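Long-range contacts in pectate lyase (Bacillus, PDB 3VMV), which probably cleaves pectate, the polygalacturonate of plant cell walls, by an eliminative lyase reaction: residues Y164-W169 / T195-Y200; N199-L204 / V216-N221. One frame throughout, in Å; residues are numbered along the deposited sequence.

The two contacts are consecutive steps along the parallel beta-helix of this family 1 lyase, their centres about 8 Å apart. Interaction 1 pairs strand 165-175 with strand 192-197; interaction 2 joins Asn199 and strand 200-202 to strand 215-219 and above all to the turn that follows it. Asn199 and Tyr200 belong to both, so 199-204 begins where 195-200 ends. Backbone bonds also run between the two, from Tyr196 N to His217 O (2.8 Å) and from Phe219 N to Tyr196 O (3.0 Å), both probable hydrogen bonds. Strands 165-175, 192-197 and 215-219 thus stack in parallel, and at the turns after them Asn199 and Asn221 repeat one side-chain arrangement from coil to coil.

Interaction 1 of 2, residues Y164-W169 / T195-Y200; sequences YITVSW and TYHHNY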
# COMPACT_ATOMS: atom_id res chain seq x y z
N TYR A 164 -6.43 -10.01 -0.33
CA TYR A 164 -7.68 -9.27 -0.15
C TYR A 164 -7.39 -7.92 0.49
O TYR A 164 -7.80 -7.64 1.62
CB TYR A 164 -8.75 -10.07 0.65
CG TYR A 164 -9.19 -11.36 -0.02
CD1 TYR A 164 -9.99 -11.33 -1.15
CD2 TYR A 164 -8.80 -12.60 0.49
CE1 TYR A 164 -10.37 -12.51 -1.78
CE2 TYR A 164 -9.19 -13.77 -0.12
CZ TYR A 164 -9.97 -13.71 -1.24
OH TYR A 164 -10.36 -14.86 -1.87
N ILE A 165 -6.67 -7.07 -0.25
CA ILE A 165 -6.14 -5.83 0.31
C ILE A 165 -6.56 -4.70 -0.61
O ILE A 165 -6.47 -4.85 -1.84
CB ILE A 165 -4.62 -5.90 0.37
CG1 ILE A 165 -4.21 -7.20 1.07
CG2 ILE A 165 -4.04 -4.63 1.04
CD1 ILE A 165 -2.75 -7.43 1.19
N THR A 166 -7.06 -3.60 -0.04
CA THR A 166 -7.38 -2.40 -0.82
C THR A 166 -6.61 -1.22 -0.29
O THR A 166 -6.65 -0.96 0.91
CB THR A 166 -8.87 -2.10 -0.79
OG1 THR A 166 -9.57 -3.10 -1.52
CG2 THR A 166 -9.18 -0.75 -1.46
N VAL A 167 -5.94 -0.52 -1.20
CA VAL A 167 -5.13 0.64 -0.91
C VAL A 167 -5.80 1.78 -1.69
O VAL A 167 -5.73 1.80 -2.93
CB VAL A 167 -3.73 0.40 -1.44
CG1 VAL A 167 -2.81 1.64 -1.27
CG2 VAL A 167 -3.13 -0.82 -0.71
N SER A 168 -6.43 2.68 -0.96
CA SER A 168 -7.27 3.69 -1.59
C SER A 168 -7.06 5.08 -1.02
O SER A 168 -6.88 5.26 0.17
CB SER A 168 -8.74 3.27 -1.45
OG SER A 168 -9.14 3.12 -0.10
N TRP A 169 -7.16 6.08 -1.89
CA TRP A 169 -7.21 7.48 -1.44
C TRP A 169 -5.99 7.96 -0.66
O TRP A 169 -6.09 8.88 0.12
CB TRP A 169 -8.50 7.78 -0.63
CG TRP A 169 -9.74 7.60 -1.51
CD1 TRP A 169 -10.64 6.55 -1.46
CD2 TRP A 169 -10.23 8.53 -2.49
NE1 TRP A 169 -11.66 6.80 -2.37
CE2 TRP A 169 -11.43 7.98 -3.02
CE3 TRP A 169 -9.77 9.76 -2.98
CZ2 TRP A 169 -12.18 8.63 -4.03
CZ3 TRP A 169 -10.54 10.42 -3.98
CH2 TRP A 169 -11.73 9.82 -4.48
N THR A 195 -6.14 -4.33 -4.67
CA THR A 195 -6.70 -3.21 -5.43
C THR A 195 -6.00 -1.94 -4.98
O THR A 195 -5.92 -1.67 -3.77
CB THR A 195 -8.19 -3.07 -5.06
OG1 THR A 195 -8.88 -4.27 -5.42
CG2 THR A 195 -8.85 -1.86 -5.78
N TYR A 196 -5.62 -1.10 -5.95
CA TYR A 196 -5.18 0.25 -5.67
C TYR A 196 -6.09 1.20 -6.43
O TYR A 196 -6.18 1.10 -7.65
CB TYR A 196 -3.76 0.47 -6.18
CG TYR A 196 -2.69 -0.40 -5.58
CD1 TYR A 196 -1.91 0.03 -4.52
CD2 TYR A 196 -2.44 -1.67 -6.08
CE1 TYR A 196 -0.91 -0.80 -3.99
CE2 TYR A 196 -1.44 -2.50 -5.54
CZ TYR A 196 -0.69 -2.02 -4.50
OH TYR A 196 0.29 -2.87 -3.97
N HIS A 197 -6.73 2.13 -5.74
CA HIS A 197 -7.54 3.12 -6.45
C HIS A 197 -7.53 4.46 -5.79
O HIS A 197 -7.42 4.61 -4.57
CB HIS A 197 -8.99 2.58 -6.68
CG HIS A 197 -9.87 2.60 -5.48
ND1 HIS A 197 -10.67 3.69 -5.15
CD2 HIS A 197 -10.09 1.68 -4.51
CE1 HIS A 197 -11.34 3.41 -4.04
NE2 HIS A 197 -11.00 2.20 -3.63
N HIS A 198 -7.60 5.50 -6.62
CA HIS A 198 -7.66 6.88 -6.15
C HIS A 198 -6.49 7.31 -5.29
O HIS A 198 -6.63 8.15 -4.42
CB HIS A 198 -9.00 7.18 -5.47
CG HIS A 198 -10.15 7.18 -6.43
ND1 HIS A 198 -10.91 6.06 -6.70
CD2 HIS A 198 -10.61 8.16 -7.25
CE1 HIS A 198 -11.83 6.37 -7.60
NE2 HIS A 198 -11.68 7.64 -7.93
N ASN A 199 -5.33 6.73 -5.55
CA ASN A 199 -4.13 7.23 -4.87
C ASN A 199 -3.40 8.25 -5.72
O ASN A 199 -3.50 8.25 -6.96
CB ASN A 199 -3.14 6.07 -4.61
CG ASN A 199 -3.75 4.96 -3.77
OD1 ASN A 199 -3.93 5.08 -2.56
ND2 ASN A 199 -4.14 3.84 -4.44
N TYR A 200 -2.60 9.06 -5.04
CA TYR A 200 -1.67 9.97 -5.68
C TYR A 200 -0.27 9.40 -5.50
O TYR A 200 0.15 9.16 -4.34
CB TYR A 200 -1.74 11.29 -4.92
CG TYR A 200 -0.98 12.46 -5.48
CD1 TYR A 200 -1.01 12.79 -6.84
CD2 TYR A 200 -0.26 13.30 -4.63
CE1 TYR A 200 -0.35 13.91 -7.32
CE2 TYR A 200 0.40 14.41 -5.13
CZ TYR A 200 0.33 14.72 -6.44
OH TYR A 200 0.97 15.85 -6.96
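Trp169 and His198 lie side by side in an offset stack, the centroids of the indole six-membered ring and the imidazole 4.2 Å apart and their planes at 13°. His198 CB sits over the centre of that indole ring, 3.4 Å from its centroid, while the imidazole reaches out above CZ2 and CH2. An alanine at Trp169 would probably open a gap over that face of His198 and leave His136, which stacks with the indole, without its partner. In the plane of both imidazoles, His197 ND1 and His198 ND1 share a hydrogen bond of 2.8 Å. His197 has CG between its backbone N and carbonyl carbon (chi1 76°), which lays its ring over Ser168 CB in a CH-pi contact.

The cluster lies at the end of the parallel pairing of neighbouring beta-helix coils, Thr166 opposite Thr195, Val167 opposite Tyr196 and Ser168 opposite His197. Val167 O takes two donors: His197 N at 3.0 Å, and Asn199 ND2, also at 3.0 Å, which comes from above the carbonyl plane. On the face opposite the threonines, Val167 CB meets Tyr196 CD1 at 3.6 Å.

Further out, Gln307 bonds His198 NE2, and Asn170 N bonds Asn199 OD1. Asp135 and Trp133 hold Ser168 OG.

Interaction 2 of 2, residues N199-L204 / V216-N221; sequences NYFNNL and VHMFNN
Asn221 OD1 receives two N-H groups of Asn199, the backbone N at 2.9 Å and the side-chain ND2 at 3.0 Å. The backbone bond is the straighter, 162° at the hydrogen against 144° for the amide one, and both donors are tilted from the carbonyl plane of Asn221. The two side chains point the same way with amide planes 6° apart, as expected of an asparagine ladder, the stacking of like residues at a beta-helix turn. CG anti to the carbonyl carbon in both residues keeps the amides side by side and nearly parallel, which brings Asn221 OD1 to Asn199 ND2.

This polar pair is the close part of the contact. Asn221 uses both ends of its amide, OD1 toward Asn199 and ND2 in a bond to Tyr196 O, which repeats, one coil on, the link from a turn asparagine to a strand carbonyl of the coil before. Phe201 packs snugly here too: its CE2 approaches Asn221 CB at 3.6 Å, ring and amide planes well inclined to each other, and Asn199 CB covers one face of the ring.

The rest is looser. Met218, bent at its third torsion, brings only its CE methyl to Phe201 CE2, at 4.0 Å. Beyond Phe201 the segments diverge: the partly exposed Asn202 and Asn203 make no contact with 216-221, and the buried area totals just 191 Å².

Strand 200-202 lies between strands 165-175 and 222-226, with backbone bonds to Phe172 on one side and Tyr222 and Lys224 on the other, and its first residue, Tyr200, touches Val316 of helix 309-319, whereas strand 215-219 pairs with 192-197 and 238-242.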
# COMPACT_ATOMS: atom_id res chain seq x y z
N ASN A 199 -5.33 6.73 -5.55
CA ASN A 199 -4.13 7.23 -4.87
C ASN A 199 -3.40 8.25 -5.72
O ASN A 199 -3.50 8.25 -6.96
CB ASN A 199 -3.14 6.07 -4.61
CG ASN A 199 -3.75 4.96 -3.77
OD1 ASN A 199 -3.93 5.08 -2.56
ND2 ASN A 199 -4.14 3.84 -4.44
N TYR A 200 -2.60 9.06 -5.04
CA TYR A 200 -1.67 9.97 -5.68
C TYR A 200 -0.27 9.40 -5.50
O TYR A 200 0.15 9.16 -4.34
CB TYR A 200 -1.74 11.29 -4.92
CG TYR A 200 -0.98 12.46 -5.48
CD1 TYR A 200 -1.01 12.79 -6.84
CD2 TYR A 200 -0.26 13.30 -4.63
CE1 TYR A 200 -0.35 13.91 -7.32
CE2 TYR A 200 0.40 14.41 -5.13
CZ TYR A 200 0.33 14.72 -6.44
OH TYR A 200 0.97 15.85 -6.96
N PHE A 201 0.41 9.13 -6.62
CA PHE A 201 1.78 8.59 -6.61
C PHE A 201 2.66 9.67 -7.20
O PHE A 201 2.66 9.85 -8.41
CB PHE A 201 1.83 7.34 -7.48
CG PHE A 201 0.94 6.19 -7.00
CD1 PHE A 201 1.14 5.57 -5.76
CD2 PHE A 201 -0.06 5.68 -7.82
CE1 PHE A 201 0.32 4.50 -5.36
CE2 PHE A 201 -0.84 4.58 -7.46
CZ PHE A 201 -0.67 4.00 -6.20
N ASN A 202 3.44 10.39 -6.40
CA ASN A 202 4.08 11.61 -6.90
C ASN A 202 5.55 11.72 -6.42
O ASN A 202 5.84 11.57 -5.24
CB ASN A 202 3.28 12.81 -6.39
CG ASN A 202 3.94 14.12 -6.71
OD1 ASN A 202 4.18 14.42 -7.88
ND2 ASN A 202 4.20 14.92 -5.69
N ASN A 203 6.43 12.05 -7.35
CA ASN A 203 7.86 12.25 -7.04
C ASN A 203 8.48 11.00 -6.39
O ASN A 203 8.97 11.02 -5.24
CB ASN A 203 8.12 13.50 -6.21
CG ASN A 203 9.59 13.81 -6.11
OD1 ASN A 203 10.32 13.74 -7.10
ND2 ASN A 203 10.03 14.18 -4.92
N LEU A 204 8.45 9.91 -7.18
CA LEU A 204 8.89 8.59 -6.74
C LEU A 204 9.92 8.10 -7.71
O LEU A 204 9.91 8.51 -8.87
CB LEU A 204 7.72 7.59 -6.70
CG LEU A 204 6.52 8.09 -5.88
CD1 LEU A 204 5.35 7.16 -6.18
CD2 LEU A 204 6.83 8.13 -4.38
N VAL A 216 -3.76 -7.97 -9.54
CA VAL A 216 -3.87 -6.62 -9.01
C VAL A 216 -4.74 -5.77 -9.94
O VAL A 216 -4.64 -5.89 -11.16
CB VAL A 216 -2.47 -6.00 -8.92
CG1 VAL A 216 -2.53 -4.57 -8.49
CG2 VAL A 216 -1.60 -6.83 -7.99
N HIS A 217 -5.61 -4.93 -9.37
CA HIS A 217 -6.38 -3.95 -10.13
C HIS A 217 -5.93 -2.56 -9.69
O HIS A 217 -5.97 -2.28 -8.50
CB HIS A 217 -7.85 -4.18 -9.83
CG HIS A 217 -8.82 -3.31 -10.57
ND1 HIS A 217 -10.09 -3.09 -10.06
CD2 HIS A 217 -8.77 -2.66 -11.76
CE1 HIS A 217 -10.77 -2.35 -10.93
NE2 HIS A 217 -10.00 -2.06 -11.95
N MET A 218 -5.51 -1.73 -10.63
CA MET A 218 -5.20 -0.33 -10.35
C MET A 218 -6.13 0.54 -11.18
O MET A 218 -6.04 0.49 -12.43
CB MET A 218 -3.76 -0.02 -10.71
CG MET A 218 -2.79 -0.97 -10.05
SD MET A 218 -1.07 -0.40 -10.18
CE MET A 218 -0.99 0.89 -8.95
N PHE A 219 -7.02 1.26 -10.50
CA PHE A 219 -7.88 2.19 -11.23
C PHE A 219 -7.96 3.56 -10.62
O PHE A 219 -7.91 3.73 -9.40
CB PHE A 219 -9.30 1.59 -11.47
CG PHE A 219 -10.15 1.40 -10.21
CD1 PHE A 219 -11.11 2.35 -9.86
CD2 PHE A 219 -10.03 0.25 -9.44
CE1 PHE A 219 -11.95 2.18 -8.76
CE2 PHE A 219 -10.85 0.08 -8.30
CZ PHE A 219 -11.82 1.04 -7.96
N ASN A 220 -8.07 4.58 -11.49
CA ASN A 220 -8.35 5.93 -11.01
C ASN A 220 -7.27 6.47 -10.10
O ASN A 220 -7.57 7.31 -9.26
CB ASN A 220 -9.72 6.04 -10.31
CG ASN A 220 -10.90 5.96 -11.30
OD1 ASN A 220 -10.76 6.04 -12.57
ND2 ASN A 220 -12.06 5.80 -10.74
N ASN A 221 -6.03 6.01 -10.30
CA ASN A 221 -4.89 6.65 -9.60
C ASN A 221 -4.27 7.75 -10.46
O ASN A 221 -4.48 7.78 -11.70
CB ASN A 221 -3.80 5.62 -9.27
CG ASN A 221 -4.33 4.44 -8.50
OD1 ASN A 221 -4.58 4.51 -7.28
ND2 ASN A 221 -4.54 3.33 -9.21